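Local coordinates for protein catalase (Exiguobacterium oxidotolerans, PDB 2J2M) that catalyses the breakdown of hydrogen peroxide to water and oxygen at a protoporphyrin IX iron centre, at residues Phe66-Ser71 against Ala78-Glu83; Ser103-Arg108 against His241-Thr246; Ser173-Met178 against Phe421-Glu426; Ile213-Val218 against Leu260-Leu265; Gln248-Gly253 against Asn300-Asn305. One frame throughout, in Å; residues are numbered along the deposited sequence.

In the fold
From the N terminus, interaction 1 closes a short loop at the end of strand 59-68 before strand 87-95 begins, and the chain has left it when interaction 2 opens. Interaction 2 reaches 133 residues ahead, from a loop to helix 241-251. Interaction 3 opens within that span and closes far later, at helix 422-430, so it crosses interaction 2 and encloses both interactions 4 and 5. Interaction 4 pairs strands 210-219 and 257-265, crossing interaction 2 and also interaction 5, which joins helix 241-251 to strand 292-302. Interactions 1, 4 and 5 share one antiparallel sheet, and 1 and 4 touch where Phe66 meets Leu260 and Trp217.

Interaction 1 (Phe66-Ser71 against Ala78-Glu83); sequences FKVKNS and AAFLQE
The rings of Phe66 and Phe80 meet at the edge of the second: CD2 of Phe66 lies near the plane of the Phe80 ring, 4.2 Å from its CE2. One face of Phe80 carries CG of its own neighbour Leu81, 4.2 Å above the plane and offset toward the rim. Leu81 also sends CD1 obliquely toward the Phe66 ring, and Phe117 meets that ring edge-to-face from outside the contact.

Val68 continues the apolar row. Its CG1 sits 4.1 Å from Leu81 CD1. Val68 CG1 is also 3.3 Å from Phe80 O, a carbonyl oxygen that has Thr86 OG1 as a hydrogen-bond partner. The other branch, Val68 CG2, rests 3.4 Å from Glu83 O, so each methyl meets a different carbonyl of the turn. Further along, the hydroxyl of Ser71, held anti to the backbone N (chi1 -167°), donates to Gln82 O; the modelled 2.5 Å separation of Ser71 OG and Gln82 O is very short and its exact value doubtful.

The turn is braced from within. Gln82 NE2 donates to Ala78 O at 2.7 Å. The same oxygen receives Leu81 N, the two donors arriving from opposite faces of its carbonyl plane. The Gln82 amide lies nearly in plane with its bond, and NE2 also reaches Thr76 O.

This is the connection between two neighbouring strands, 59-68 and 87-95, of the antiparallel catalase barrel. Its chemistry is graded: aromatic and aliphatic groups fill the buried end, which implies that apolar packing probably does most of the joining, with the Ser71-Gln82 bond a single polar link at the more exposed end.

Interaction 2 (Ser103-Arg108 against His241-Thr246); sequences SPETLR and HASNDT
Glu105 reaches with its carboxylate to the first turn of helix 241-251, an arrangement in which a loop between two strands of the catalase barrel, 87-95 and 112-119, supplies an acid to a helix start, where it meets the backbone N and hydroxyl of Ser243. Glu105 OE1 accepts Ser243 N at 2.7 Å in an almost straight bond (175°), from the syn side but 27° out of the carboxylate plane. Glu105 OE2 offers its syn lone pair to Ser243 OG at 2.5 Å and has a second partner in Tyr190 OH. Beyond CG the Glu105 chain is extended, which brings both oxygens to the helix. Negative charge here would probably be favoured by the helix dipole.

Water 1 serves the polar atoms beside this grip. It accepts from His241 N at 3.1 Å, lies in the plane of the imidazole at 2.8 Å from His241 ND1, and takes a weak bond from Glu105 N. The other ring nitrogen, NE2, makes a weak bond to Ala188 O. Thr106 turns its methyl to the histidine while its hydroxyl bonds Gln235 NE2.

Within the helix, Ala242 O is doubly used, by Thr246 N and by Thr246 OG1 from opposite faces of its plane. Nearby, Pro104 packs on Phe239 of the second subunit. The imidazole is also closely approached by backbone: Glu105 O stands near its plane, 3.2 Å from His241 CE1.

Interaction 3 (Ser173-Met178 against Phe421-Glu426); sequences STNMLM and FGQAGE
Thr174 approaches Phe421 with its hydroxyl, OG1 lying 3.7 Å from CE1 at an oblique angle to the ring. That hydroxyl has its polar partner in Pro171 O. The other branch, CG2, anti to the backbone N, touches the methyl of Ala424 at 3.9 Å.

Asn175 comes next, where the backbones are closest. Ala424 CB nestles against its N and CA, both 3.6 Å away. The amide crosses that of Gln423 with planes 67° apart, and ND2 gives a weak, bent bond to Gln423 OE1 (3.3 Å, 129°). Better partners flank it: Thr281 O for Asn175 ND2 and Asp283 N for Gln423 OE1. Asn175 OD1, 3.3 Å from Ala424 CA, is buried with no hydrogen-bonding partner in the model.

Here the catalase-related C-terminal helices meet the catalase core: segments 174-178 and 422-426 run nearly parallel, 17° apart, with axes 8.5 Å from one another. At Ala424, whose side chain is a single methyl, the CA atoms of Asn175 and Ala424 come to 4.1 Å.

Last in the row, Met178 bends at chi2 and lays both CG and CE 3.8 Å from Ala424 O. Its side chain also packs on Phe463 and Ala466 of helix 453-466.

Interaction 4 (Ile213-Val218 against Leu260-Leu265); sequences IKLRWV and LFVQVL
Leu260 CD1 sits over the face of Trp217, 3.8 Å from the centre of the six-membered ring and 17° off its normal, a CH-pi contact at the heart of an apolar sheet face. The same methyl meets Leu215 CG, and Leu215 CD1 in turn touches Val262 CG2 at 3.9 Å. Val262 CG2 goes on to Ile213 CB. Outside the pair, Phe113 stacks on Trp217, and Phe126 meets it edge-to-face.

Between the faces runs an antiparallel pairing of strands 210-219 and 257-265. Lys214 with Gln263 and Arg216 with Phe261 are the hydrogen-bonded pairs, each exchanging two backbone bonds.

The face carrying Lys214, Arg216, Phe261 and Gln263 is mixed. Bent at chi2 and chi3, Arg216 folds back so that NH1 donates to Gln263 OE1 at 2.6 Å, with the oxygen in the guanidinium plane. NH2 pairs with Asp283, while Gln263 NE2 bonds Trp284 O and Ile289 O. Lys214 NZ reaches Val198 O. At the end of the pairing, Val218 CG2 touches Phe261 CE2 at 3.6 Å.

The chemistry implies a division of labour across this part of the catalase barrel: apolar packing lines one face, in addition to the backbone bonds, while on the other, buried polar groups are satisfied partly by one another and partly by Asp283 and backbone carbonyls.

Interaction 5 (Gln248-Gly253 against Asn300-Asn305); sequences QAIENG and NKNVDN
Asn302 points its side chain at the end of helix 241-251, and each atom finds something there. CB passes 3.8 Å from Glu251 OE2. CG comes next, over the methyl Ile250 CG2 at 4.0 Å. The amide then splits: OD1 lies 3.8 Å from Ile250 CD1, whereas ND2 donates to Glu251 OE2 at 2.8 Å and 166°. That oxygen is in the amide plane and uses its anti lone pair, the carboxylate and amide being nearly coplanar. ND2 also bonds Phe247 O, so two acceptors of the helix fix the amide's rotation.

In Glu251 a bend at chi2 (46°) helps bring OE2 to the Asn302 amide. Water 2 completes a bridge, donating to Glu251 OE2 and accepting from Asn302 N at 2.7 Å. The remaining oxygen, OE1, has a long, weak ion pair with Arg154 of the second subunit.

Ile250 supplies the apolar part: CG2 rests on strand backbone, 3.6 Å from both Asn300 C and Lys301 N. The helix ends in a Schellman motif at Gly253, with positive phi, and on the strand side Asn300 and Lys301 both face His63, a classic beta bulge of the barrel.

Interaction 1 (Phe66-Ser71 against Ala78-Glu83)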
# COMPACT_ATOMS: atom_id res chain seq x y z
N PHE A 66 9.89 28.67 18.33
CA PHE A 66 10.19 28.56 19.74
C PHE A 66 11.39 29.44 20.09
O PHE A 66 12.38 29.46 19.35
CB PHE A 66 10.42 27.12 20.17
CG PHE A 66 10.77 26.99 21.63
CD1 PHE A 66 9.77 26.91 22.60
CD2 PHE A 66 12.10 26.99 22.05
CE1 PHE A 66 10.10 26.83 23.94
CE2 PHE A 66 12.42 26.91 23.41
CZ PHE A 66 11.43 26.82 24.34
N LYS A 67 11.29 30.17 21.20
CA LYS A 67 12.34 31.11 21.61
C LYS A 67 12.87 30.81 23.00
O LYS A 67 12.13 30.87 23.99
CB LYS A 67 11.86 32.56 21.48
CG LYS A 67 12.75 33.61 22.17
CD LYS A 67 13.92 34.01 21.32
CE LYS A 67 14.19 35.51 21.41
NZ LYS A 67 15.23 35.87 20.40
N VAL A 68 14.15 30.45 23.06
CA VAL A 68 14.75 30.12 24.34
C VAL A 68 15.07 31.38 25.16
O VAL A 68 15.68 32.34 24.66
CB VAL A 68 15.86 28.97 24.30
CG1 VAL A 68 16.13 28.42 22.90
CG2 VAL A 68 17.13 29.31 25.14
N LYS A 69 14.59 31.36 26.40
CA LYS A 69 14.78 32.46 27.32
C LYS A 69 15.95 32.18 28.28
O LYS A 69 16.79 33.05 28.48
CB LYS A 69 13.48 32.75 28.08
CG LYS A 69 13.53 34.00 28.99
CD LYS A 69 12.26 34.83 28.86
CE LYS A 69 11.62 35.17 30.21
NZ LYS A 69 10.12 35.33 30.08
N ASN A 70 16.00 30.97 28.83
CA ASN A 70 17.05 30.54 29.75
C ASN A 70 17.83 29.37 29.19
O ASN A 70 17.26 28.31 28.87
CB ASN A 70 16.46 30.12 31.10
CG ASN A 70 15.66 31.24 31.78
OD1 ASN A 70 14.44 31.15 31.88
ND2 ASN A 70 16.35 32.28 32.23
N SER A 71 19.14 29.57 29.08
CA SER A 71 20.10 28.51 28.83
C SER A 71 19.87 27.30 29.72
O SER A 71 19.52 27.44 30.90
CB SER A 71 21.50 29.03 29.08
OG SER A 71 22.41 28.11 28.55
N ALA A 78 21.92 19.92 24.37
CA ALA A 78 21.10 20.14 23.19
C ALA A 78 21.48 21.48 22.59
O ALA A 78 21.40 22.50 23.29
CB ALA A 78 19.63 20.12 23.54
N ALA A 79 21.90 21.45 21.32
CA ALA A 79 22.38 22.65 20.60
C ALA A 79 21.46 23.86 20.68
O ALA A 79 21.92 24.97 21.00
CB ALA A 79 22.67 22.33 19.14
N PHE A 80 20.16 23.65 20.43
CA PHE A 80 19.26 24.80 20.41
C PHE A 80 19.04 25.45 21.78
O PHE A 80 18.61 26.59 21.86
CB PHE A 80 17.94 24.47 19.69
CG PHE A 80 16.91 23.76 20.56
CD1 PHE A 80 16.96 22.36 20.73
CD2 PHE A 80 15.88 24.48 21.16
CE1 PHE A 80 15.99 21.71 21.50
CE2 PHE A 80 14.92 23.84 21.92
CZ PHE A 80 14.97 22.46 22.10
N LEU A 81 19.38 24.73 22.84
CA LEU A 81 19.10 25.20 24.20
C LEU A 81 20.29 25.81 24.92
O LEU A 81 20.21 26.11 26.11
CB LEU A 81 18.51 24.05 25.02
CG LEU A 81 17.07 23.92 25.56
CD1 LEU A 81 16.03 24.81 24.88
CD2 LEU A 81 16.65 22.43 25.60
N GLN A 82 21.41 25.98 24.21
CA GLN A 82 22.64 26.54 24.79
C GLN A 82 22.57 28.05 25.14
O GLN A 82 23.07 28.46 26.20
CB GLN A 82 23.87 26.24 23.91
CG GLN A 82 24.18 24.74 23.78
CD GLN A 82 24.10 24.04 25.13
OE1 GLN A 82 24.94 24.26 26.00
NE2 GLN A 82 23.09 23.18 25.32
N GLU A 83 21.95 28.85 24.28
CA GLU A 83 22.05 30.31 24.38
C GLU A 83 20.67 30.96 24.39
O GLU A 83 19.84 30.66 23.54
CB GLU A 83 22.88 30.88 23.20
CG GLU A 83 24.27 30.26 23.01
CD GLU A 83 25.26 30.70 24.09
OE1 GLU A 83 25.39 31.94 24.31
OE2 GLU A 83 25.92 29.81 24.71

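Interaction 2 (Ser103-Arg108 against His241-Thr246)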
# COMPACT_ATOMS: atom_id res chain seq x y z
N SER A 103 -14.83 14.12 13.85
CA SER A 103 -15.45 13.93 15.13
C SER A 103 -15.57 15.28 15.88
O SER A 103 -14.70 16.15 15.75
CB SER A 103 -14.58 12.98 15.94
OG SER A 103 -15.37 12.43 16.98
N PRO A 104 -16.63 15.45 16.69
CA PRO A 104 -16.73 16.76 17.34
C PRO A 104 -15.52 17.04 18.23
O PRO A 104 -14.91 16.11 18.78
CB PRO A 104 -18.02 16.65 18.15
CG PRO A 104 -18.81 15.61 17.39
CD PRO A 104 -17.78 14.60 17.04
N GLU A 105 -15.16 18.32 18.34
CA GLU A 105 -14.09 18.71 19.26
C GLU A 105 -14.60 19.00 20.69
O GLU A 105 -13.87 19.53 21.53
CB GLU A 105 -13.27 19.88 18.66
CG GLU A 105 -12.45 19.41 17.43
CD GLU A 105 -11.73 20.54 16.68
OE1 GLU A 105 -12.27 21.66 16.61
OE2 GLU A 105 -10.62 20.28 16.14
N THR A 106 -15.85 18.61 20.96
CA THR A 106 -16.47 18.88 22.25
C THR A 106 -16.55 17.63 23.11
O THR A 106 -17.18 17.65 24.16
CB THR A 106 -17.92 19.39 22.08
OG1 THR A 106 -18.59 18.56 21.13
CG2 THR A 106 -17.95 20.81 21.59
N LEU A 107 -15.93 16.54 22.67
CA LEU A 107 -15.94 15.29 23.46
C LEU A 107 -14.88 15.30 24.54
O LEU A 107 -13.82 15.94 24.39
CB LEU A 107 -15.76 14.06 22.55
CG LEU A 107 -16.68 13.98 21.33
CD1 LEU A 107 -16.58 12.65 20.70
CD2 LEU A 107 -18.13 14.30 21.68
N ARG A 108 -15.18 14.57 25.61
CA ARG A 108 -14.26 14.29 26.68
C ARG A 108 -13.12 13.37 26.20
O ARG A 108 -13.35 12.26 25.70
CB ARG A 108 -15.02 13.62 27.84
CG ARG A 108 -14.17 13.45 29.13
CD ARG A 108 -15.02 13.00 30.30
NE ARG A 108 -16.16 13.90 30.55
CZ ARG A 108 -16.08 15.09 31.15
NH1 ARG A 108 -17.18 15.81 31.31
NH2 ARG A 108 -14.90 15.57 31.58
N HIS A 241 -15.23 23.30 16.71
CA HIS A 241 -15.06 24.59 17.43
C HIS A 241 -13.62 24.93 17.77
O HIS A 241 -13.20 26.08 17.61
CB HIS A 241 -15.97 24.72 18.66
CG HIS A 241 -15.38 24.13 19.91
ND1 HIS A 241 -15.46 22.79 20.22
CD2 HIS A 241 -14.69 24.71 20.92
CE1 HIS A 241 -14.84 22.56 21.36
NE2 HIS A 241 -14.36 23.71 21.81
N ALA A 242 -12.85 23.94 18.23
CA ALA A 242 -11.50 24.21 18.71
C ALA A 242 -10.60 24.59 17.54
O ALA A 242 -9.85 25.56 17.63
CB ALA A 242 -10.94 23.03 19.48
N SER A 243 -10.73 23.84 16.44
CA SER A 243 -10.01 24.12 15.18
C SER A 243 -10.35 25.52 14.66
O SER A 243 -9.46 26.32 14.40
CB SER A 243 -10.35 23.07 14.11
OG SER A 243 -9.67 21.86 14.38
N ASN A 244 -11.65 25.77 14.49
CA ASN A 244 -12.19 27.07 14.13
C ASN A 244 -11.59 28.23 14.95
O ASN A 244 -11.07 29.18 14.37
CB ASN A 244 -13.70 27.05 14.31
CG ASN A 244 -14.41 28.09 13.47
OD1 ASN A 244 -13.79 28.80 12.66
ND2 ASN A 244 -15.75 28.17 13.62
N ASP A 245 -11.68 28.12 16.28
CA ASP A 245 -11.22 29.16 17.21
C ASP A 245 -9.71 29.39 17.12
O ASP A 245 -9.26 30.53 17.12
CB ASP A 245 -11.64 28.83 18.66
CG ASP A 245 -10.96 29.73 19.70
OD1 ASP A 245 -11.36 30.89 19.86
OD2 ASP A 245 -10.00 29.28 20.37
N THR A 246 -8.93 28.30 17.04
CA THR A 246 -7.47 28.40 16.94
C THR A 246 -7.03 28.92 15.58
O THR A 246 -6.05 29.70 15.48
CB THR A 246 -6.73 27.05 17.25
OG1 THR A 246 -7.31 26.41 18.38
CG2 THR A 246 -5.27 27.30 17.56
O HOH W 1 -16.71 21.09 18.32

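Interaction 3 (Ser173-Met178 against Phe421-Glu426)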
# COMPACT_ATOMS: atom_id res chain seq x y z
N SER A 173 -5.25 3.08 36.58
CA SER A 173 -5.95 4.11 35.82
C SER A 173 -6.68 5.14 36.69
O SER A 173 -7.19 6.15 36.17
CB SER A 173 -6.97 3.45 34.92
OG SER A 173 -7.99 2.95 35.76
N THR A 174 -6.74 4.89 37.99
CA THR A 174 -7.50 5.72 38.92
C THR A 174 -7.08 7.20 38.83
O THR A 174 -7.90 8.06 38.59
CB THR A 174 -7.39 5.15 40.36
OG1 THR A 174 -7.70 3.76 40.34
CG2 THR A 174 -8.34 5.82 41.32
N ASN A 175 -5.80 7.48 39.03
CA ASN A 175 -5.26 8.83 38.91
C ASN A 175 -5.67 9.60 37.64
O ASN A 175 -6.05 10.76 37.73
CB ASN A 175 -3.72 8.78 39.03
CG ASN A 175 -3.13 10.09 39.52
OD1 ASN A 175 -3.83 10.92 40.09
ND2 ASN A 175 -1.83 10.26 39.34
N MET A 176 -5.56 8.97 36.47
CA MET A 176 -5.98 9.57 35.20
C MET A 176 -7.50 9.85 35.20
O MET A 176 -7.97 10.94 34.79
CB MET A 176 -5.59 8.64 34.04
CG MET A 176 -5.84 9.21 32.62
SD MET A 176 -5.26 10.91 32.36
CE MET A 176 -5.09 10.82 30.56
N LEU A 177 -8.25 8.87 35.68
CA LEU A 177 -9.68 9.06 35.85
C LEU A 177 -9.97 10.32 36.66
O LEU A 177 -10.86 11.07 36.29
CB LEU A 177 -10.31 7.81 36.46
CG LEU A 177 -10.93 6.72 35.54
CD1 LEU A 177 -10.48 6.69 34.07
CD2 LEU A 177 -10.73 5.36 36.14
N MET A 178 -9.21 10.57 37.74
CA MET A 178 -9.37 11.79 38.55
C MET A 178 -9.23 13.07 37.74
O MET A 178 -9.91 14.05 38.03
CB MET A 178 -8.37 11.86 39.70
CG MET A 178 -8.59 10.86 40.80
SD MET A 178 -10.05 11.15 41.84
CE MET A 178 -9.72 9.82 43.00
N PHE A 421 -3.53 4.11 44.11
CA PHE A 421 -4.63 4.87 44.72
C PHE A 421 -4.17 6.08 45.54
O PHE A 421 -4.92 7.04 45.74
CB PHE A 421 -5.49 3.95 45.61
CG PHE A 421 -5.94 2.68 44.92
CD1 PHE A 421 -6.93 2.72 43.93
CD2 PHE A 421 -5.39 1.46 45.27
CE1 PHE A 421 -7.35 1.56 43.29
CE2 PHE A 421 -5.79 0.28 44.62
CZ PHE A 421 -6.77 0.33 43.64
N GLY A 422 -2.92 6.03 45.99
CA GLY A 422 -2.38 7.02 46.92
C GLY A 422 -2.26 8.37 46.27
O GLY A 422 -2.76 9.37 46.81
N GLN A 423 -1.60 8.43 45.11
CA GLN A 423 -1.42 9.72 44.46
C GLN A 423 -2.74 10.27 43.89
O GLN A 423 -3.01 11.49 43.96
CB GLN A 423 -0.31 9.72 43.41
CG GLN A 423 -0.06 11.15 42.96
CD GLN A 423 1.08 11.32 42.00
OE1 GLN A 423 0.87 11.38 40.79
NE2 GLN A 423 2.29 11.42 42.53
N ALA A 424 -3.56 9.37 43.34
CA ALA A 424 -4.93 9.70 42.91
C ALA A 424 -5.70 10.41 44.03
O ALA A 424 -6.36 11.43 43.78
CB ALA A 424 -5.65 8.44 42.49
N GLY A 425 -5.61 9.87 45.25
CA GLY A 425 -6.21 10.52 46.42
C GLY A 425 -5.69 11.93 46.65
O GLY A 425 -6.47 12.86 46.80
N GLU A 426 -4.36 12.08 46.67
CA GLU A 426 -3.73 13.40 46.79
C GLU A 426 -4.21 14.36 45.72
O GLU A 426 -4.53 15.51 46.02
CB GLU A 426 -2.20 13.30 46.71
CG GLU A 426 -1.54 12.48 47.83
CD GLU A 426 -0.07 12.28 47.58
OE1 GLU A 426 0.71 13.24 47.81
OE2 GLU A 426 0.32 11.17 47.13

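Interaction 4 (Ile213-Val218 against Leu260-Leu265)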
# COMPACT_ATOMS: atom_id res chain seq x y z
N ILE A 213 13.96 14.52 33.52
CA ILE A 213 13.22 15.76 33.29
C ILE A 213 11.78 15.48 32.87
O ILE A 213 11.51 14.50 32.17
CB ILE A 213 13.93 16.69 32.25
CG1 ILE A 213 13.79 16.12 30.83
CG2 ILE A 213 15.41 16.90 32.60
CD1 ILE A 213 12.67 16.74 30.05
N LYS A 214 10.88 16.36 33.31
CA LYS A 214 9.50 16.42 32.84
C LYS A 214 9.37 17.79 32.14
O LYS A 214 10.07 18.77 32.50
CB LYS A 214 8.55 16.34 34.04
CG LYS A 214 7.38 15.35 33.98
CD LYS A 214 7.86 13.93 34.14
CE LYS A 214 7.12 13.16 35.22
NZ LYS A 214 5.68 12.81 35.06
N LEU A 215 8.49 17.84 31.14
CA LEU A 215 8.28 19.05 30.35
C LEU A 215 6.87 19.54 30.53
O LEU A 215 5.94 18.75 30.61
CB LEU A 215 8.59 18.79 28.89
CG LEU A 215 9.88 19.28 28.22
CD1 LEU A 215 10.88 20.04 29.12
CD2 LEU A 215 10.57 18.15 27.44
N ARG A 216 6.72 20.86 30.51
CA ARG A 216 5.51 21.54 30.96
C ARG A 216 5.20 22.76 30.07
O ARG A 216 6.02 23.67 29.96
CB ARG A 216 5.75 22.02 32.41
CG ARG A 216 4.89 21.36 33.49
CD ARG A 216 5.24 19.93 33.90
NE ARG A 216 3.93 19.35 34.19
CZ ARG A 216 3.56 18.64 35.24
NH1 ARG A 216 4.40 18.22 36.17
NH2 ARG A 216 2.30 18.27 35.30
N TRP A 217 4.05 22.75 29.40
CA TRP A 217 3.58 23.95 28.67
C TRP A 217 2.44 24.66 29.41
O TRP A 217 1.49 24.02 29.86
CB TRP A 217 3.09 23.60 27.26
CG TRP A 217 4.10 22.99 26.34
CD1 TRP A 217 4.30 21.65 26.10
CD2 TRP A 217 5.02 23.69 25.48
NE1 TRP A 217 5.27 21.48 25.16
CE2 TRP A 217 5.73 22.71 24.75
CE3 TRP A 217 5.30 25.04 25.23
CZ2 TRP A 217 6.72 23.03 23.81
CZ3 TRP A 217 6.30 25.37 24.29
CH2 TRP A 217 6.98 24.37 23.59
N VAL A 218 2.55 25.99 29.52
CA VAL A 218 1.61 26.82 30.29
C VAL A 218 1.08 27.88 29.34
O VAL A 218 1.86 28.67 28.83
CB VAL A 218 2.30 27.49 31.56
CG1 VAL A 218 1.28 28.36 32.36
CG2 VAL A 218 2.97 26.42 32.51
N LEU A 260 7.35 27.17 28.09
CA LEU A 260 7.92 25.84 28.40
C LEU A 260 8.74 25.84 29.70
O LEU A 260 9.68 26.62 29.85
CB LEU A 260 8.80 25.34 27.24
CG LEU A 260 9.46 23.96 27.35
CD1 LEU A 260 8.43 22.82 27.24
CD2 LEU A 260 10.52 23.78 26.27
N PHE A 261 8.36 24.97 30.63
CA PHE A 261 9.07 24.79 31.86
C PHE A 261 9.59 23.35 31.93
O PHE A 261 9.10 22.44 31.23
CB PHE A 261 8.16 25.05 33.07
CG PHE A 261 7.67 26.48 33.21
CD1 PHE A 261 8.24 27.33 34.14
CD2 PHE A 261 6.58 26.94 32.44
CE1 PHE A 261 7.78 28.64 34.30
CE2 PHE A 261 6.11 28.26 32.58
CZ PHE A 261 6.71 29.11 33.51
N VAL A 262 10.59 23.16 32.79
CA VAL A 262 11.25 21.89 32.94
C VAL A 262 11.31 21.53 34.41
O VAL A 262 11.63 22.37 35.25
CB VAL A 262 12.67 21.90 32.26
CG1 VAL A 262 13.65 22.84 32.97
CG2 VAL A 262 13.26 20.49 32.18
N GLN A 263 10.98 20.29 34.73
CA GLN A 263 11.21 19.72 36.06
C GLN A 263 12.37 18.74 36.03
O GLN A 263 12.45 17.88 35.15
CB GLN A 263 9.95 19.04 36.60
CG GLN A 263 8.85 20.01 37.00
CD GLN A 263 7.57 19.28 37.29
OE1 GLN A 263 6.96 18.71 36.40
NE2 GLN A 263 7.16 19.28 38.55
N VAL A 264 13.26 18.90 37.01
CA VAL A 264 14.52 18.16 37.07
C VAL A 264 14.64 17.35 38.37
O VAL A 264 14.52 17.87 39.48
CB VAL A 264 15.73 19.12 36.92
CG1 VAL A 264 17.03 18.33 36.93
CG2 VAL A 264 15.61 19.92 35.61
N LEU A 265 14.89 16.07 38.17
CA LEU A 265 14.98 15.09 39.23
C LEU A 265 16.26 14.31 39.03
O LEU A 265 16.42 13.62 38.02
CB LEU A 265 13.78 14.14 39.16
CG LEU A 265 13.84 12.94 40.13
CD1 LEU A 265 13.73 13.37 41.62
CD2 LEU A 265 12.76 11.93 39.77

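Interaction 5 (Gln248-Gly253 against Asn300-Asn305)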
# COMPACT_ATOMS: atom_id res chain seq x y z
N GLN A 248 -8.88 31.01 13.64
CA GLN A 248 -9.25 32.43 13.61
C GLN A 248 -8.30 33.32 14.43
O GLN A 248 -7.88 34.38 13.96
CB GLN A 248 -10.71 32.63 14.09
CG GLN A 248 -11.78 32.14 13.09
CD GLN A 248 -11.49 32.57 11.65
OE1 GLN A 248 -11.33 31.73 10.75
NE2 GLN A 248 -11.39 33.89 11.44
N ALA A 249 -7.95 32.88 15.64
CA ALA A 249 -6.99 33.58 16.49
C ALA A 249 -5.66 33.84 15.80
O ALA A 249 -5.10 34.92 15.93
CB ALA A 249 -6.76 32.81 17.79
N ILE A 250 -5.13 32.86 15.07
CA ILE A 250 -3.86 33.06 14.35
C ILE A 250 -4.05 34.00 13.16
O ILE A 250 -3.21 34.86 12.88
CB ILE A 250 -3.22 31.72 13.90
CG1 ILE A 250 -2.76 30.91 15.11
CG2 ILE A 250 -2.03 31.98 12.99
CD1 ILE A 250 -2.55 29.42 14.85
N GLU A 251 -5.18 33.83 12.46
CA GLU A 251 -5.49 34.62 11.28
C GLU A 251 -5.74 36.08 11.65
O GLU A 251 -5.44 36.98 10.86
CB GLU A 251 -6.71 34.02 10.54
CG GLU A 251 -6.65 34.15 9.01
CD GLU A 251 -5.29 33.76 8.39
OE1 GLU A 251 -4.87 34.45 7.42
OE2 GLU A 251 -4.62 32.80 8.86
N ASN A 252 -6.29 36.30 12.84
CA ASN A 252 -6.56 37.64 13.39
C ASN A 252 -5.35 38.30 14.08
O ASN A 252 -5.42 39.46 14.50
CB ASN A 252 -7.72 37.58 14.40
CG ASN A 252 -9.06 37.26 13.75
OD1 ASN A 252 -9.26 37.40 12.54
ND2 ASN A 252 -10.01 36.82 14.58
N GLY A 253 -4.25 37.55 14.22
CA GLY A 253 -3.04 38.06 14.85
C GLY A 253 -3.10 38.04 16.37
O GLY A 253 -2.35 38.76 17.02
N ASN A 300 2.20 31.51 14.86
CA ASN A 300 1.89 32.75 14.16
C ASN A 300 1.53 32.59 12.66
O ASN A 300 1.33 33.58 11.96
CB ASN A 300 3.04 33.76 14.35
CG ASN A 300 4.40 33.24 13.87
OD1 ASN A 300 4.51 32.27 13.14
ND2 ASN A 300 5.45 33.90 14.31
N LYS A 301 1.44 31.36 12.18
CA LYS A 301 1.11 31.14 10.80
C LYS A 301 0.28 29.89 10.64
O LYS A 301 0.70 28.80 10.99
CB LYS A 301 2.41 31.02 9.99
CG LYS A 301 2.19 30.85 8.53
CD LYS A 301 3.41 31.27 7.75
CE LYS A 301 3.45 30.56 6.39
NZ LYS A 301 2.31 31.01 5.56
N ASN A 302 -0.90 30.04 10.06
CA ASN A 302 -1.70 28.89 9.73
C ASN A 302 -1.03 28.04 8.64
O ASN A 302 -0.14 28.50 7.94
CB ASN A 302 -3.11 29.32 9.34
CG ASN A 302 -4.02 29.51 10.56
OD1 ASN A 302 -4.13 28.63 11.43
ND2 ASN A 302 -4.69 30.67 10.61
N VAL A 303 -1.46 26.79 8.51
CA VAL A 303 -1.03 25.99 7.36
C VAL A 303 -1.48 26.63 6.04
O VAL A 303 -2.48 27.36 5.99
CB VAL A 303 -1.55 24.52 7.45
CG1 VAL A 303 -1.04 23.83 8.75
CG2 VAL A 303 -3.07 24.47 7.32
N ASP A 304 -0.71 26.37 4.98
CA ASP A 304 -1.16 26.61 3.60
C ASP A 304 -2.09 25.51 3.12
O ASP A 304 -3.02 25.76 2.37
CB ASP A 304 0.06 26.69 2.67
CG ASP A 304 0.86 27.98 2.86
OD1 ASP A 304 0.29 28.99 3.35
OD2 ASP A 304 2.04 27.98 2.48
N ASN A 305 -1.84 24.28 3.57
CA ASN A 305 -2.64 23.15 3.13
C ASN A 305 -2.70 22.09 4.24
O ASN A 305 -1.66 21.62 4.75
CB ASN A 305 -2.02 22.55 1.86
CG ASN A 305 -2.77 21.35 1.36
OD1 ASN A 305 -2.34 20.21 1.55
ND2 ASN A 305 -3.90 21.59 0.72
O HOH W 2 -1.56 32.41 8.91